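Side-chain contacts in 3-oxoadipate enol-lactonase (Burkholderia xenovorans, PDB 2XUA), which probably hydrolyses 3-oxoadipate enol-lactone to 3-oxoadipate during the bacterial breakdown of catechol-type aromatic compounds: residues E133-R138 with S188-I193; N33-D38 with E184-N189; G98-G103 with A127-P132; D59-G64 with G71-E76. All blocks are in the same frame, centred on the assembly; numbering follows the deposited sequence.

Interaction 1 of 4, residues E133-R138 with S188-I193; sequences EVWVPR and SNCEAI. With SHF (laevulinic acid), chain C.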
loop_
_atom_site.group_PDB
_atom_site.type_symbol
_atom_site.label_atom_id
_atom_site.label_comp_id
_atom_site.label_asym_id
_atom_site.label_seq_id
_atom_site.Cartn_x
_atom_site.Cartn_y
_atom_site.Cartn_z
ATOM N N GLU B 133 -29.016 -8.952 6.824
ATOM C CA GLU B 133 -29.013 -8.079 8.020
ATOM C C GLU B 133 -27.640 -7.418 8.221
ATOM O O GLU B 133 -27.535 -6.358 8.862
ATOM C CB GLU B 133 -29.442 -8.849 9.298
ATOM C CG GLU B 133 -30.918 -9.357 9.329
ATOM C CD GLU B 133 -31.288 -10.369 8.219
ATOM O OE1 GLU B 133 -30.457 -11.271 7.922
ATOM O OE2 GLU B 133 -32.426 -10.265 7.638
ATOM N N VAL B 134 -26.598 -8.004 7.631
ATOM C CA VAL B 134 -25.259 -7.386 7.727
ATOM C C VAL B 134 -25.037 -6.500 6.498
ATOM O O VAL B 134 -24.706 -5.344 6.623
ATOM C CB VAL B 134 -24.108 -8.440 7.891
ATOM C CG1 VAL B 134 -22.727 -7.727 7.902
ATOM C CG2 VAL B 134 -24.238 -9.186 9.187
ATOM N N TRP B 135 -25.297 -7.037 5.323
ATOM C CA TRP B 135 -24.836 -6.421 4.078
ATOM C C TRP B 135 -25.692 -5.285 3.623
ATOM O O TRP B 135 -25.218 -4.381 2.910
ATOM C CB TRP B 135 -24.810 -7.464 2.966
ATOM C CG TRP B 135 -23.730 -8.499 3.164
ATOM C CD1 TRP B 135 -23.898 -9.834 3.294
ATOM C CD2 TRP B 135 -22.310 -8.256 3.274
ATOM N NE1 TRP B 135 -22.686 -10.453 3.463
ATOM C CE2 TRP B 135 -21.696 -9.499 3.479
ATOM C CE3 TRP B 135 -21.500 -7.098 3.206
ATOM C CZ2 TRP B 135 -20.324 -9.636 3.602
ATOM C CZ3 TRP B 135 -20.116 -7.239 3.311
ATOM C CH2 TRP B 135 -19.547 -8.491 3.507
ATOM N N VAL B 136 -26.991 -5.339 3.956
ATOM C CA VAL B 136 -27.887 -4.286 3.452
ATOM C C VAL B 136 -27.593 -2.934 4.150
ATOM O O VAL B 136 -27.350 -1.921 3.466
ATOM C CB VAL B 136 -29.378 -4.752 3.492
ATOM C CG1 VAL B 136 -30.341 -3.595 3.206
ATOM C CG2 VAL B 136 -29.595 -5.842 2.491
ATOM N N PRO B 137 -27.541 -2.913 5.507
ATOM C CA PRO B 137 -27.149 -1.702 6.253
ATOM C C PRO B 137 -25.713 -1.274 5.974
ATOM O O PRO B 137 -25.386 -0.100 5.992
ATOM C CB PRO B 137 -27.215 -2.138 7.737
ATOM C CG PRO B 137 -28.040 -3.364 7.754
ATOM C CD PRO B 137 -27.945 -4.027 6.408
ATOM N N ARG B 138 -24.846 -2.230 5.724
ATOM C CA ARG B 138 -23.468 -1.914 5.407
ATOM C C ARG B 138 -23.345 -1.042 4.174
ATOM O O ARG B 138 -22.617 -0.027 4.186
ATOM C CB ARG B 138 -22.681 -3.204 5.225
ATOM C CG ARG B 138 -21.168 -2.938 5.198
ATOM C CD ARG B 138 -20.456 -4.210 4.873
ATOM N NE ARG B 138 -20.176 -5.182 5.941
ATOM C CZ ARG B 138 -20.154 -4.961 7.252
ATOM N NH1 ARG B 138 -20.442 -3.761 7.738
ATOM N NH2 ARG B 138 -19.842 -5.973 8.084
ATOM N N SER B 188 -21.241 -1.847 -3.823
ATOM C CA SER B 188 -21.669 -2.783 -4.873
ATOM C C SER B 188 -21.170 -4.198 -4.642
ATOM O O SER B 188 -21.801 -5.157 -5.062
ATOM C CB SER B 188 -21.260 -2.312 -6.263
ATOM O OG SER B 188 -21.874 -1.070 -6.530
ATOM N N ASN B 189 -20.001 -4.312 -4.007
ATOM C CA ASN B 189 -19.428 -5.616 -3.645
ATOM C C ASN B 189 -20.191 -6.173 -2.471
ATOM O O ASN B 189 -20.436 -7.387 -2.403
ATOM C CB ASN B 189 -17.920 -5.473 -3.355
ATOM C CG ASN B 189 -17.099 -5.426 -4.648
ATOM O OD1 ASN B 189 -17.061 -6.402 -5.357
ATOM N ND2 ASN B 189 -16.507 -4.299 -4.974
ATOM N N CYS B 190 -20.638 -5.317 -1.562
ATOM C CA CYS B 190 -21.533 -5.821 -0.512
ATOM C C CYS B 190 -22.716 -6.571 -1.115
ATOM O O CYS B 190 -23.041 -7.684 -0.700
ATOM C CB CYS B 190 -22.065 -4.660 0.329
ATOM S SG CYS B 190 -20.822 -3.875 1.392
ATOM N N GLU B 191 -23.321 -5.928 -2.116
ATOM C CA GLU B 191 -24.440 -6.485 -2.860
ATOM C C GLU B 191 -24.070 -7.802 -3.514
ATOM O O GLU B 191 -24.761 -8.826 -3.309
ATOM C CB GLU B 191 -24.983 -5.436 -3.843
ATOM C CG GLU B 191 -25.742 -4.367 -3.073
ATOM C CD GLU B 191 -25.983 -3.030 -3.822
ATOM O OE1 GLU B 191 -25.226 -2.645 -4.741
ATOM O OE2 GLU B 191 -26.906 -2.312 -3.391
ATOM N N ALA B 192 -22.918 -7.827 -4.210
ATOM C CA ALA B 192 -22.470 -9.099 -4.770
ATOM C C ALA B 192 -22.354 -10.259 -3.808
ATOM O O ALA B 192 -22.729 -11.401 -4.156
ATOM C CB ALA B 192 -21.145 -8.943 -5.596
ATOM N N ILE B 193 -21.684 -10.028 -2.665
ATOM C CA ILE B 193 -21.455 -11.083 -1.700
ATOM C C ILE B 193 -22.835 -11.532 -1.113
ATOM O O ILE B 193 -23.096 -12.725 -0.947
ATOM C CB ILE B 193 -20.526 -10.580 -0.580
ATOM C CG1 ILE B 193 -19.116 -10.206 -1.153
ATOM C CG2 ILE B 193 -20.471 -11.564 0.555
ATOM C CD1 ILE B 193 -18.473 -9.057 -0.321
HETATM C C4 SHF C . -15.239 -6.114 4.814
HETATM C C5 SHF C . -14.062 -6.972 4.331
HETATM C C3 SHF C . -16.399 -6.765 5.585
HETATM C C2 SHF C . -16.146 -8.099 6.333
HETATM C C1 SHF C . -17.169 -8.321 7.526
HETATM O O4 SHF C . -15.230 -4.884 4.619
HETATM O O1 SHF C . -16.723 -7.988 8.640
HETATM O OH1 SHF C . -18.304 -8.883 7.355
#
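W135 and C190 both turn their side chains anti to their own carbonyl carbon (chi1 -69° and -70°), and this sets the indole between two helices and lays the thiol beside it. Helices 132-145 and 183-195 run nearly antiparallel here, 9.0 Å apart at the segment axes, as part of the helical cap between strands 117-123 and 209-214. C190 SG sits obliquely beside the six-membered ring, 4.9 Å from its centroid, a Cys sulfur-aromatic contact whose shortest reach is 3.8 Å from SG to W135 CE3. One face of the indole also receives C190 O, 3.8 Å above the plane and displaced toward the rim. Farther along the ring, I193 brings its CG2 branch to 3.6 Å from W135 CZ2, the two side chains meeting at a slant. At its polar edge the indole is held by NE1, which donates to I129 O. R138 closes the other end: its extended start lays CD 3.5 Å from C190 SG, then a bend at chi3 (-83°) swings the guanidinium toward laevulinic acid, with W135 CZ3 in plane at its edge. R138 NH2 gives a weak hydrogen bond of 3.4 Å to OH1 of the ligand, which also bonds to Y186 and R157. The apolar indole and thiol thus back a cationic group that faces the acid end of the bound molecule, consistent with electrostatic attraction for a carboxylate.

Interaction 2 of 4, residues N33-D38 with E184-N189; sequences NSLGTD and EGYASN. With SHF (laevulinic acid), chain C.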
loop_
_atom_site.group_PDB
_atom_site.type_symbol
_atom_site.label_atom_id
_atom_site.label_comp_id
_atom_site.label_asym_id
_atom_site.label_seq_id
_atom_site.Cartn_x
_atom_site.Cartn_y
_atom_site.Cartn_z
ATOM N N ASN B 33 -8.516 -10.673 -3.220
ATOM C CA ASN B 33 -8.483 -9.889 -1.978
ATOM C C ASN B 33 -9.864 -9.911 -1.247
ATOM O O ASN B 33 -10.908 -10.286 -1.796
ATOM C CB ASN B 33 -8.252 -8.391 -2.261
ATOM C CG ASN B 33 -7.044 -8.094 -3.147
ATOM O OD1 ASN B 33 -6.940 -7.006 -3.726
ATOM N ND2 ASN B 33 -6.164 -9.045 -3.293
ATOM N N SER B 34 -9.818 -9.491 0.001
ATOM C CA SER B 34 -11.031 -9.243 0.814
ATOM C C SER B 34 -11.695 -7.933 0.432
ATOM O O SER B 34 -11.022 -6.968 -0.025
ATOM C CB SER B 34 -10.575 -9.110 2.277
ATOM O OG SER B 34 -11.727 -9.282 3.142
ATOM N N LEU B 35 -13.012 -7.834 0.683
ATOM C CA LEU B 35 -13.682 -6.533 0.642
ATOM C C LEU B 35 -12.966 -5.435 1.449
ATOM O O LEU B 35 -12.654 -5.631 2.607
ATOM C CB LEU B 35 -15.143 -6.691 1.130
ATOM C CG LEU B 35 -16.037 -5.485 1.115
ATOM C CD1 LEU B 35 -16.292 -5.059 -0.319
ATOM C CD2 LEU B 35 -17.313 -5.886 1.841
ATOM N N GLY B 36 -12.788 -4.239 0.853
ATOM C CA GLY B 36 -12.160 -3.096 1.522
ATOM C C GLY B 36 -10.636 -3.218 1.614
ATOM O O GLY B 36 -10.022 -2.490 2.380
ATOM N N THR B 37 -10.016 -4.124 0.827
ATOM C CA THR B 37 -8.536 -4.192 0.798
ATOM C C THR B 37 -8.073 -3.971 -0.634
ATOM O O THR B 37 -8.875 -3.960 -1.553
ATOM C CB THR B 37 -7.986 -5.549 1.297
ATOM O OG1 THR B 37 -8.394 -6.566 0.387
ATOM C CG2 THR B 37 -8.556 -5.887 2.684
ATOM N N ASP B 38 -6.778 -3.830 -0.823
ATOM C CA ASP B 38 -6.240 -3.858 -2.163
ATOM C C ASP B 38 -5.129 -4.886 -2.196
ATOM O O ASP B 38 -4.921 -5.600 -1.222
ATOM C CB ASP B 38 -5.777 -2.476 -2.616
ATOM C CG ASP B 38 -4.504 -1.995 -1.954
ATOM O OD1 ASP B 38 -3.962 -2.688 -1.102
ATOM O OD2 ASP B 38 -4.018 -0.893 -2.317
ATOM N N GLU B 184 -19.052 3.618 -3.404
ATOM C CA GLU B 184 -20.000 2.957 -4.320
ATOM C C GLU B 184 -19.452 1.597 -4.722
ATOM O O GLU B 184 -20.186 0.593 -4.697
ATOM C CB GLU B 184 -20.296 3.825 -5.589
ATOM C CG GLU B 184 -21.196 3.126 -6.587
ATOM C CD GLU B 184 -22.497 2.583 -5.995
ATOM O OE1 GLU B 184 -23.039 1.597 -6.538
ATOM O OE2 GLU B 184 -22.996 3.127 -4.965
ATOM N N GLY B 185 -18.134 1.554 -5.022
ATOM C CA GLY B 185 -17.462 0.279 -5.337
ATOM C C GLY B 185 -17.615 -0.716 -4.202
ATOM O O GLY B 185 -17.922 -1.877 -4.404
ATOM N N TYR B 186 -17.373 -0.258 -2.991
ATOM C CA TYR B 186 -17.473 -1.110 -1.791
ATOM C C TYR B 186 -18.927 -1.592 -1.588
ATOM O O TYR B 186 -19.190 -2.776 -1.456
ATOM C CB TYR B 186 -17.053 -0.281 -0.589
ATOM C CG TYR B 186 -17.105 -1.027 0.715
ATOM C CD1 TYR B 186 -15.992 -1.757 1.178
ATOM C CD2 TYR B 186 -18.282 -1.039 1.489
ATOM C CE1 TYR B 186 -16.018 -2.424 2.416
ATOM C CE2 TYR B 186 -18.339 -1.752 2.714
ATOM C CZ TYR B 186 -17.206 -2.425 3.178
ATOM O OH TYR B 186 -17.243 -3.133 4.375
ATOM N N ALA B 187 -19.874 -0.663 -1.541
ATOM C CA ALA B 187 -21.289 -1.061 -1.459
ATOM C C ALA B 187 -21.700 -2.049 -2.594
ATOM O O ALA B 187 -22.426 -3.018 -2.355
ATOM C CB ALA B 187 -22.163 0.194 -1.486
ATOM N N SER B 188 -21.241 -1.847 -3.823
ATOM C CA SER B 188 -21.669 -2.783 -4.873
ATOM C C SER B 188 -21.170 -4.198 -4.642
ATOM O O SER B 188 -21.801 -5.157 -5.062
ATOM C CB SER B 188 -21.260 -2.312 -6.263
ATOM O OG SER B 188 -21.874 -1.070 -6.530
ATOM N N ASN B 189 -20.001 -4.312 -4.007
ATOM C CA ASN B 189 -19.428 -5.616 -3.645
ATOM C C ASN B 189 -20.191 -6.173 -2.471
ATOM O O ASN B 189 -20.436 -7.387 -2.403
ATOM C CB ASN B 189 -17.920 -5.473 -3.355
ATOM C CG ASN B 189 -17.099 -5.426 -4.648
ATOM O OD1 ASN B 189 -17.061 -6.402 -5.357
ATOM N ND2 ASN B 189 -16.507 -4.299 -4.974
HETATM C C4 SHF C . -15.239 -6.114 4.814
HETATM C C5 SHF C . -14.062 -6.972 4.331
HETATM C C3 SHF C . -16.399 -6.765 5.585
HETATM C C2 SHF C . -16.146 -8.099 6.333
HETATM C C1 SHF C . -17.169 -8.321 7.526
HETATM O O4 SHF C . -15.230 -4.884 4.619
HETATM O O1 SHF C . -16.723 -7.988 8.640
HETATM O OH1 SHF C . -18.304 -8.883 7.355
#
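L35 and G36 occupy the corner of a type II beta turn from S34 to T37 and present it to one side of helix 183-195, with G36 and Y186 the nearest CA pair at 6.6 Å. The turn follows strand 28-32 of the alpha/beta hydrolase fold, a loop that in relatives commonly supplies a backbone N-H to the oxyanion hole. L35 holds CG anti to its backbone N (chi1 -177°); this turns the leucine side chain roughly perpendicular to the tyrosine, with L35 CG within 3.3 Å of Y186 CE1, a tight fit approached obliquely to the ring. From there the two methyls part. L35 CD1 passes to 3.5 Å from N189 CB, the two side chains running antiparallel alongside one another, while L35 CD2 turns to the ligand and lies 3.6 Å from O4 of laevulinic acid. G36 meets the edge of the tyrosine, its positive phi fitting the turn. O4 of the ligand lies near the ring plane as well, and Y186 OH donates a 2.7 Å hydrogen bond to it. Ketone O4 thus takes a hydrogen bond from the cap hydroxyl and lies against the leucine carbons of the core loop. M147, L150 and V154 of helix 147-154 also touch the tyrosine. N189 bonds through ND2 to R61 O. The turn itself is closed by two donors from T37 on one acceptor: T37 OG1 lies 2.7 Å and T37 N 3.1 Å from S34 O.

Interaction 3 of 4, residues G98-G103 with A127-P132; sequences GLSMGG and ARIGSP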
loop_
_atom_site.group_PDB
_atom_site.type_symbol
_atom_site.label_atom_id
_atom_site.label_comp_id
_atom_site.label_asym_id
_atom_site.label_seq_id
_atom_site.Cartn_x
_atom_site.Cartn_y
_atom_site.Cartn_z
ATOM N N GLY B 98 -7.814 -17.151 -2.235
ATOM C CA GLY B 98 -8.673 -15.975 -2.057
ATOM C C GLY B 98 -9.080 -15.910 -0.619
ATOM O O GLY B 98 -9.217 -16.956 0.026
ATOM N N LEU B 99 -9.196 -14.686 -0.122
ATOM C CA LEU B 99 -9.543 -14.460 1.253
ATOM C C LEU B 99 -10.883 -13.730 1.312
ATOM O O LEU B 99 -11.063 -12.746 0.656
ATOM C CB LEU B 99 -8.463 -13.669 1.997
ATOM C CG LEU B 99 -8.585 -13.688 3.540
ATOM C CD1 LEU B 99 -7.216 -13.758 4.226
ATOM C CD2 LEU B 99 -9.389 -12.547 4.093
ATOM N N SER B 100 -11.794 -14.274 2.139
ATOM C CA SER B 100 -13.176 -13.788 2.282
ATOM C C SER B 100 -13.973 -13.717 0.972
ATOM O O SER B 100 -14.180 -14.761 0.380
ATOM C CB SER B 100 -13.278 -12.490 3.128
ATOM O OG SER B 100 -14.643 -12.460 3.606
HETATM N N MSE B 101 -14.410 -12.541 0.503
HETATM C CA MSE B 101 -15.001 -12.503 -0.899
HETATM C C MSE B 101 -14.046 -13.085 -1.965
HETATM O O MSE B 101 -14.506 -13.590 -2.980
HETATM C CB MSE B 101 -15.410 -11.124 -1.339
HETATM C CG MSE B 101 -14.213 -10.281 -1.721
HETATM SE SE MSE B 101 -14.746 -8.570 -2.262
HETATM C CE MSE B 101 -15.731 -8.987 -3.950
ATOM N N GLY B 102 -12.728 -13.052 -1.700
ATOM C CA GLY B 102 -11.780 -13.736 -2.603
ATOM C C GLY B 102 -11.939 -15.240 -2.552
ATOM O O GLY B 102 -11.898 -15.926 -3.593
ATOM N N GLY B 103 -12.136 -15.777 -1.342
ATOM C CA GLY B 103 -12.372 -17.230 -1.186
ATOM C C GLY B 103 -13.680 -17.598 -1.854
ATOM O O GLY B 103 -13.746 -18.621 -2.539
ATOM N N ALA B 127 -19.227 -20.496 1.738
ATOM C CA ALA B 127 -19.945 -20.544 0.453
ATOM C C ALA B 127 -21.123 -19.549 0.396
ATOM O O ALA B 127 -21.635 -19.245 -0.707
ATOM C CB ALA B 127 -20.405 -21.971 0.127
ATOM N N ARG B 128 -21.527 -19.069 1.575
ATOM C CA ARG B 128 -22.452 -17.949 1.760
ATOM C C ARG B 128 -21.927 -17.117 2.965
ATOM O O ARG B 128 -21.855 -17.593 4.115
ATOM C CB ARG B 128 -23.945 -18.445 1.851
ATOM C CG ARG B 128 -24.940 -17.606 2.681
ATOM C CD ARG B 128 -24.947 -16.176 2.303
ATOM N NE ARG B 128 -26.243 -15.496 2.405
ATOM C CZ ARG B 128 -26.379 -14.170 2.281
ATOM N NH1 ARG B 128 -25.304 -13.399 2.085
ATOM N NH2 ARG B 128 -27.565 -13.608 2.326
ATOM N N ILE B 129 -21.450 -15.902 2.660
ATOM C CA ILE B 129 -20.821 -15.014 3.676
ATOM C C ILE B 129 -21.890 -14.035 4.189
ATOM O O ILE B 129 -22.570 -13.325 3.426
ATOM C CB ILE B 129 -19.573 -14.251 3.115
ATOM C CG1 ILE B 129 -18.505 -15.241 2.673
ATOM C CG2 ILE B 129 -18.977 -13.253 4.159
ATOM C CD1 ILE B 129 -17.419 -14.603 1.784
ATOM N N GLY B 130 -22.021 -14.046 5.509
ATOM C CA GLY B 130 -22.880 -13.129 6.249
ATOM C C GLY B 130 -24.353 -13.318 5.905
ATOM O O GLY B 130 -24.801 -14.441 5.679
ATOM N N SER B 131 -25.079 -12.213 5.821
ATOM C CA SER B 131 -26.574 -12.288 5.696
ATOM C C SER B 131 -27.101 -10.921 5.306
ATOM O O SER B 131 -26.341 -9.937 5.394
ATOM C CB SER B 131 -27.161 -12.692 7.043
ATOM O OG SER B 131 -26.992 -11.603 7.914
ATOM N N PRO B 132 -28.406 -10.823 4.894
ATOM C CA PRO B 132 -28.885 -9.523 4.444
ATOM C C PRO B 132 -28.839 -8.487 5.576
ATOM O O PRO B 132 -28.619 -7.289 5.320
ATOM C CB PRO B 132 -30.311 -9.821 3.992
ATOM C CG PRO B 132 -30.227 -11.317 3.551
ATOM C CD PRO B 132 -29.345 -11.925 4.572
#
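The flat peptide joining S100 to M101 takes the CD1 methyl of I129 over one face, 3.5 Å from S100 O and 3.9 Å from M101 N. A second flat group, the R128 guanidinium, carries G130 O and S131 CA above one face, both displaced toward its rim; its NH1 bonds weakly to I129 O and its NH2 forms a salt bridge with D194. I129 O also accepts from W135 NE1, which helps fix the backbone behind the isoleucine. With CG1 anti to the carbonyl carbon (chi1 -61°), I129 points its long branch at the turn, and I129 CD1 stands 4.0 Å from S100 OG. The contact is small, a single methyl with no hydrogen bond across it, but it bears on the G-x-S-x-G sequence of a nucleophile elbow, where S100 is probably the nucleophile. S100 has the strained backbone usual for that turn (phi 55°, psi -116°), at the N-cap position but without a capping bond from its side chain. G102 N bonds to L99 O at 2.9 Å and tightens the turn. The S100 side chain lies about 5 Å from laevulinic acid and touches H244 and S34. Strand 94-99 enters with backbone bonds to S32 on one neighbouring strand and to A121 and C123 on the other; helix 101-112 touches helix 183-195, whose I193 packs against both I129 and selenomethionine M101.

Interaction 4 of 4, residues D59-G64 with G71-E76; sequences DTRGHG and GPYTIE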
loop_
_atom_site.group_PDB
_atom_site.type_symbol
_atom_site.label_atom_id
_atom_site.label_comp_id
_atom_site.label_asym_id
_atom_site.label_seq_id
_atom_site.Cartn_x
_atom_site.Cartn_y
_atom_site.Cartn_z
ATOM N N ASP B 59 -6.446 -5.716 -8.033
ATOM C CA ASP B 59 -7.454 -4.992 -7.266
ATOM C C ASP B 59 -8.817 -5.378 -7.818
ATOM O O ASP B 59 -9.146 -5.116 -8.991
ATOM C CB ASP B 59 -7.212 -3.489 -7.334
ATOM C CG ASP B 59 -6.029 -3.053 -6.448
ATOM O OD1 ASP B 59 -5.579 -3.861 -5.653
ATOM O OD2 ASP B 59 -5.539 -1.912 -6.515
ATOM N N THR B 60 -9.615 -5.987 -6.954
ATOM C CA THR B 60 -10.995 -6.355 -7.342
ATOM C C THR B 60 -11.729 -5.106 -7.841
ATOM O O THR B 60 -11.462 -3.998 -7.401
ATOM C CB THR B 60 -11.696 -6.937 -6.091
ATOM O OG1 THR B 60 -10.972 -8.088 -5.623
ATOM C CG2 THR B 60 -13.185 -7.371 -6.413
ATOM N N ARG B 61 -12.674 -5.246 -8.762
ATOM C CA ARG B 61 -13.431 -4.062 -9.191
ATOM C C ARG B 61 -13.989 -3.318 -7.960
ATOM O O ARG B 61 -14.330 -3.917 -6.946
ATOM C CB ARG B 61 -14.608 -4.458 -10.123
ATOM C CG ARG B 61 -15.517 -5.494 -9.543
ATOM C CD ARG B 61 -16.856 -5.478 -10.419
ATOM N NE ARG B 61 -16.571 -5.983 -11.774
ATOM C CZ ARG B 61 -17.298 -5.735 -12.867
ATOM N NH1 ARG B 61 -18.392 -4.974 -12.799
ATOM N NH2 ARG B 61 -16.947 -6.284 -14.029
ATOM N N GLY B 62 -14.049 -2.015 -8.067
ATOM C CA GLY B 62 -14.494 -1.147 -6.985
ATOM C C GLY B 62 -13.433 -0.859 -5.942
ATOM O O GLY B 62 -13.744 -0.165 -4.985
ATOM N N HIS B 63 -12.219 -1.431 -6.098
ATOM C CA HIS B 63 -11.149 -1.335 -5.063
ATOM C C HIS B 63 -9.844 -0.784 -5.609
ATOM O O HIS B 63 -9.556 -0.842 -6.816
ATOM C CB HIS B 63 -10.827 -2.710 -4.448
ATOM C CG HIS B 63 -11.940 -3.295 -3.613
ATOM N ND1 HIS B 63 -13.063 -3.879 -4.165
ATOM C CD2 HIS B 63 -12.094 -3.380 -2.264
ATOM C CE1 HIS B 63 -13.863 -4.290 -3.191
ATOM N NE2 HIS B 63 -13.289 -4.011 -2.029
ATOM N N GLY B 64 -9.045 -0.235 -4.694
ATOM C CA GLY B 64 -7.650 -0.030 -4.956
ATOM C C GLY B 64 -7.533 0.920 -6.105
ATOM O O GLY B 64 -8.133 2.025 -6.068
ATOM N N GLY B 71 -22.590 -0.362 -10.109
ATOM C CA GLY B 71 -23.131 -1.502 -9.376
ATOM C C GLY B 71 -24.659 -1.590 -9.458
ATOM O O GLY B 71 -25.280 -0.712 -10.062
ATOM N N PRO B 72 -25.267 -2.641 -8.854
ATOM C CA PRO B 72 -24.635 -3.648 -7.985
ATOM C C PRO B 72 -23.651 -4.514 -8.764
ATOM O O PRO B 72 -23.719 -4.525 -9.984
ATOM C CB PRO B 72 -25.806 -4.530 -7.580
ATOM C CG PRO B 72 -26.704 -4.518 -8.766
ATOM C CD PRO B 72 -26.629 -3.059 -9.250
ATOM N N TYR B 73 -22.756 -5.239 -8.081
ATOM C CA TYR B 73 -21.892 -6.193 -8.788
ATOM C C TYR B 73 -22.421 -7.556 -8.509
ATOM O O TYR B 73 -23.251 -7.768 -7.591
ATOM C CB TYR B 73 -20.405 -6.112 -8.354
ATOM C CG TYR B 73 -19.781 -4.758 -8.489
ATOM C CD1 TYR B 73 -20.214 -3.855 -9.443
ATOM C CD2 TYR B 73 -18.693 -4.402 -7.698
ATOM C CE1 TYR B 73 -19.621 -2.610 -9.558
ATOM C CE2 TYR B 73 -18.096 -3.197 -7.821
ATOM C CZ TYR B 73 -18.554 -2.281 -8.751
ATOM O OH TYR B 73 -17.951 -1.053 -8.835
ATOM N N THR B 74 -21.950 -8.509 -9.277
ATOM C CA THR B 74 -22.398 -9.860 -9.065
ATOM C C THR B 74 -21.199 -10.759 -8.970
ATOM O O THR B 74 -20.118 -10.393 -9.476
ATOM C CB THR B 74 -23.297 -10.335 -10.230
ATOM O OG1 THR B 74 -22.510 -10.435 -11.431
ATOM C CG2 THR B 74 -24.469 -9.337 -10.459
ATOM N N ILE B 75 -21.401 -11.929 -8.366
ATOM C CA ILE B 75 -20.375 -12.992 -8.289
ATOM C C ILE B 75 -19.896 -13.443 -9.698
ATOM O O ILE B 75 -18.700 -13.819 -9.874
ATOM C CB ILE B 75 -20.816 -14.166 -7.382
ATOM C CG1 ILE B 75 -19.670 -15.138 -7.058
ATOM C CG2 ILE B 75 -22.033 -14.992 -8.035
ATOM C CD1 ILE B 75 -18.460 -14.500 -6.328
ATOM N N GLU B 76 -20.806 -13.346 -10.695
ATOM C CA GLU B 76 -20.441 -13.584 -12.109
ATOM C C GLU B 76 -19.561 -12.499 -12.684
ATOM O O GLU B 76 -18.722 -12.777 -13.570
ATOM C CB GLU B 76 -21.669 -13.737 -13.050
ATOM C CG GLU B 76 -22.519 -14.944 -12.775
ATOM C CD GLU B 76 -23.414 -14.813 -11.545
ATOM O OE1 GLU B 76 -23.849 -13.697 -11.258
ATOM O OE2 GLU B 76 -23.649 -15.831 -10.858
#
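R61 and Y73 make the tight part of this contact, in the loop that follows strand 54-58 of the alpha/beta hydrolase fold and carries the family-like sequence D-T-R-G-H-G. A type II turn from T60 to H63 brings R61 to the tyrosine. R61 CD stands squarely over the Y73 ring, 3.5 Å from its centroid, a CH-pi contact, and R61 CG follows at 3.8 Å from Y73 CD2. CG of R61 lies between the backbone N and the carbonyl carbon (chi1 54°), and a later bend at chi3 lets the chain cross the ring before its guanidinium stands nearly upright to it, the planes 79° apart. The charge therefore adds little: R61 CZ is 5.1 Å from the Y73 centroid, at most a weak cation-pi attraction, and NE instead forms a salt bridge with D81. Packing is looser toward the phenol end, where Y73 OH is 3.9 Å from G62 CA and finds its polar partner in P69 O. The solvent side is that of P72, an exposed proline after a cis peptide bond; S188 and N189 of helix 183-195 pack on Y73. Within the turn, R61 O accepts from H63 ND1, 3.1 Å away at an N-H...O angle of 158°, in the imidazole plane but well above the carbonyl plane.

In the fold
Interactions 1 and 2 use helix 183-195, which interactions 3 and 4 also touch. Interactions 1 and 2 share S188 and N189 and both touch laevulinic acid, joined by W135 CZ3 against L35 CD2 (3.4 Å) and R138 CD against Y186 OH (3.4 Å). Interaction 4 is the second layer behind interaction 2, their centres about 7 Å apart: H63 NE2 bonds to G36 N at 2.9 Å, and N189 ND2 to R61 O at 3.0 Å. Interaction 3 holds the probable nucleophile S100 and abuts interaction 2 through M101 SE, 3.5 Å from L35 N. Cap residues from interactions 1 and 2 and the core loop of interaction 2 contribute to the pocket, which R157, W158 and others complete.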